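Local coordinates for protein ribose 5-phosphate isomerase, putative (Trypanosoma brucei brucei, PDB 6FXS) that probably interconverts ribose 5-phosphate and ribulose 5-phosphate, as an isomerase of the LacAB/RpiB family, at residues Asp30-Ile36 / Leu87-Ser91. Residues are numbered along the deposited sequence; the frame is centred on the assembly and turned at random.
With SO4 (sulfate ion), chain E.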
ATOM      1  N   ASP B  30      -2.773 -20.842   5.549  1.00 27.30           N
ATOM      2  CA  ASP B  30      -1.689 -21.761   5.912  1.00 27.55           C
ATOM      3  C   ASP B  30      -1.296 -21.475   7.342  1.00 26.74           C
ATOM      4  O   ASP B  30      -2.001 -20.782   8.080  1.00 26.80           O
ATOM      5  CB  ASP B  30      -0.563 -21.736   4.880  1.00 28.28           C
ATOM      6  CG  ASP B  30       0.267 -20.417   4.886  1.00 27.90           C
ATOM      7  OD1 ASP B  30      -0.013 -19.473   5.622  1.00 23.77           O
ATOM      8  OD2 ASP B  30       1.255 -20.410   4.132  1.00 26.29           O
ATOM      9  N   HIS B  31      -0.158 -21.995   7.757  1.00 30.13           N
ATOM     10  CA  HIS B  31       0.318 -21.712   9.122  1.00 29.03           C
ATOM     11  C   HIS B  31       0.652 -20.287   9.444  1.00 27.84           C
ATOM     12  O   HIS B  31       0.606 -19.883  10.607  1.00 26.29           O
ATOM     13  CB  HIS B  31       1.509 -22.615   9.459  1.00 27.86           C
ATOM     14  CG  HIS B  31       2.650 -22.493   8.520  1.00 27.33           C
ATOM     15  ND1 HIS B  31       2.672 -23.092   7.269  1.00 26.06           N
ATOM     16  CD2 HIS B  31       3.848 -21.908   8.683  1.00 28.76           C
ATOM     17  CE1 HIS B  31       3.832 -22.852   6.704  1.00 29.29           C
ATOM     18  NE2 HIS B  31       4.543 -22.094   7.521  1.00 28.74           N
ATOM     19  N   ILE B  32       1.020 -19.545   8.403  1.00 31.04           N
ATOM     20  CA  ILE B  32       1.326 -18.129   8.525  1.00 28.10           C
ATOM     21  C   ILE B  32       0.032 -17.329   8.743  1.00 25.28           C
ATOM     22  O   ILE B  32      -0.005 -16.388   9.545  1.00 25.38           O
ATOM     23  CB  ILE B  32       2.191 -17.636   7.298  1.00 31.46           C
ATOM     24  CG1 ILE B  32       3.516 -18.438   7.187  1.00 35.44           C
ATOM     25  CG2 ILE B  32       2.497 -16.142   7.375  1.00 30.24           C
ATOM     26  CD1 ILE B  32       4.379 -18.418   8.459  1.00 37.36           C
ATOM     27  N   GLY B  33      -1.020 -17.636   7.973  1.00 27.13           N
ATOM     28  CA  GLY B  33      -2.330 -17.023   8.193  1.00 27.04           C
ATOM     29  C   GLY B  33      -3.114 -17.561   9.395  1.00 27.24           C
ATOM     30  O   GLY B  33      -3.877 -16.823  10.038  1.00 23.74           O
ATOM     31  N   PHE B  34      -2.879 -18.824   9.755  1.00 28.35           N
ATOM     32  CA  PHE B  34      -3.536 -19.403  10.971  1.00 27.96           C
ATOM     33  C   PHE B  34      -3.683 -18.450  12.154  1.00 23.63           C
ATOM     34  O   PHE B  34      -4.777 -18.322  12.692  1.00 24.38           O
ATOM     35  CB  PHE B  34      -2.882 -20.741  11.438  1.00 31.41           C
ATOM     36  CG  PHE B  34      -3.488 -21.289  12.688  1.00 32.05           C
ATOM     37  CD1 PHE B  34      -4.731 -21.934  12.642  1.00 37.98           C
ATOM     38  CD2 PHE B  34      -2.843 -21.163  13.914  1.00 35.99           C
ATOM     39  CE1 PHE B  34      -5.341 -22.430  13.816  1.00 37.41           C
ATOM     40  CE2 PHE B  34      -3.422 -21.704  15.080  1.00 35.27           C
ATOM     41  CZ  PHE B  34      -4.680 -22.304  15.031  1.00 36.39           C
ATOM     42  N   PRO B  35      -2.615 -17.787  12.611  1.00 26.08           N
ATOM     43  CA  PRO B  35      -2.862 -17.000  13.854  1.00 27.30           C
ATOM     44  C   PRO B  35      -3.917 -15.924  13.754  1.00 31.41           C
ATOM     45  O   PRO B  35      -4.361 -15.489  14.779  1.00 29.94           O
ATOM     46  CB  PRO B  35      -1.508 -16.356  14.153  1.00 30.26           C
ATOM     47  CG  PRO B  35      -0.543 -17.268  13.499  1.00 31.23           C
ATOM     48  CD  PRO B  35      -1.197 -17.789  12.249  1.00 29.98           C
ATOM     49  N   ILE B  36      -4.366 -15.492  12.547  1.00 27.12           N
ATOM     50  CA  ILE B  36      -5.382 -14.448  12.530  1.00 27.58           C
ATOM     51  C   ILE B  36      -6.742 -14.940  12.035  1.00 27.39           C
ATOM     52  O   ILE B  36      -7.610 -14.106  11.796  1.00 22.43           O
ATOM     53  CB  ILE B  36      -4.913 -13.183  11.705  1.00 27.52           C
ATOM     54  CG1 ILE B  36      -4.661 -13.551  10.236  1.00 27.23           C
ATOM     55  CG2 ILE B  36      -3.722 -12.490  12.430  1.00 28.44           C
ATOM     56  CD1 ILE B  36      -4.761 -12.397   9.264  1.00 28.98           C
ATOM     57  N   LEU B  87      -8.714 -16.596   1.187  1.00 21.01           N
ATOM     58  CA  LEU B  87      -7.445 -17.295   1.430  1.00 18.75           C
ATOM     59  C   LEU B  87      -6.449 -16.321   2.039  1.00 21.17           C
ATOM     60  O   LEU B  87      -6.258 -15.186   1.518  1.00 15.32           O
ATOM     61  CB  LEU B  87      -6.920 -17.937   0.165  1.00 20.10           C
ATOM     62  CG  LEU B  87      -7.851 -18.996  -0.458  1.00 21.15           C
ATOM     63  CD1 LEU B  87      -7.291 -19.375  -1.798  1.00 22.47           C
ATOM     64  CD2 LEU B  87      -7.825 -20.234   0.480  1.00 23.71           C
ATOM     65  N   VAL B  88      -5.829 -16.764   3.142  1.00 20.28           N
ATOM     66  CA  VAL B  88      -4.849 -16.008   3.879  1.00 21.64           C
ATOM     67  C   VAL B  88      -3.512 -16.754   4.001  1.00 24.45           C
ATOM     68  O   VAL B  88      -3.449 -17.829   4.626  1.00 21.29           O
ATOM     69  CB  VAL B  88      -5.304 -15.684   5.298  1.00 21.65           C
ATOM     70  CG1 VAL B  88      -4.292 -14.734   5.933  1.00 24.13           C
ATOM     71  CG2 VAL B  88      -6.649 -15.008   5.307  1.00 24.38           C
ATOM     72  N   CYS B  89      -2.445 -16.181   3.443  1.00 25.66           N
ATOM     73  CA  CYS B  89      -1.065 -16.679   3.648  1.00 24.67           C
ATOM     74  C   CYS B  89      -0.250 -15.430   4.003  1.00 21.78           C
ATOM     75  O   CYS B  89      -0.796 -14.386   4.398  1.00 22.29           O
ATOM     76  CB  CYS B  89      -0.536 -17.474   2.418  1.00 27.08           C
ATOM     77  SG  CYS B  89      -0.047 -16.667   0.769  1.00 27.70           S
ATOM     78  N   GLY B  90       1.052 -15.537   3.919  1.00 20.01           N
ATOM     79  CA  GLY B  90       1.925 -14.463   4.295  1.00 18.55           C
ATOM     80  C   GLY B  90       1.661 -13.195   3.463  1.00 17.96           C
ATOM     81  O   GLY B  90       1.450 -12.142   4.036  1.00 18.29           O
ATOM     82  N   SER B  91       1.697 -13.332   2.145  1.00 18.33           N
ATOM     83  CA  SER B  91       1.537 -12.219   1.208  1.00 21.37           C
ATOM     84  C   SER B  91       0.251 -12.257   0.380  1.00 20.74           C
ATOM     85  O   SER B  91      -0.172 -11.242  -0.189  1.00 21.31           O
ATOM     86  CB  SER B  91       2.744 -12.247   0.283  1.00 22.53           C
ATOM     87  OG  SER B  91       2.502 -13.187  -0.707  1.00 20.60           O
TER
HETATM   88  S   SO4 E 201       7.720 -21.910   6.089  1.00 44.41           S
HETATM   89  O1  SO4 E 201       9.107 -21.922   6.630  1.00 49.95           O
HETATM   90  O2  SO4 E 201       6.859 -20.885   6.763  1.00 41.03           O
HETATM   91  O3  SO4 E 201       7.758 -21.635   4.660  1.00 42.80           O
HETATM   92  O4  SO4 E 201       7.169 -23.312   6.245  1.00 42.32           O
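Asp30 meets Val88 where the parallel strands 23-29 and 84-89 end side by side: Asp30 N donates to Val88 O at 3.2 Å, a bond bent at the hydrogen. The Asp30 side chain then turns along Cys89. Its CB carries CG between the backbone N and the carbonyl carbon (chi1 70°), and CG lies 3.9 Å from Cys89 CB. Beyond it the carboxylate divides: OD2 touches Cys89 CB, whereas OD1 comes within 3.6 Å of Cys89 CA and also looks back into its own loop. There Gly33 N reaches OD1 nearly along the C-O bond with an N-H...O angle of 161°, which makes an Asx motif, and Ile32 N adds a weak second bond. Gly33 CA rests on Val88 CG1 at 3.8 Å, and the loop backbone lies close to the strand there. Apolar contacts extend the join in two directions, Ile36 CD1 reaching the same Val88 CG1 and Ile32 CG2 packing on Gly90 CA at 3.6 Å. On the far side of the turn His31 NE2 donates almost straight (170°) to SO4 O2; Arg63 of a neighbouring subunit also binds this sulfate, probably from the crystallisation liquor. The N-H groups turned to OD1, that of Gly33 nearly straight and that of Ile32 weakly, fix the rotation of the buried Asp30 carboxylate and tie the loop's turn to the strand end.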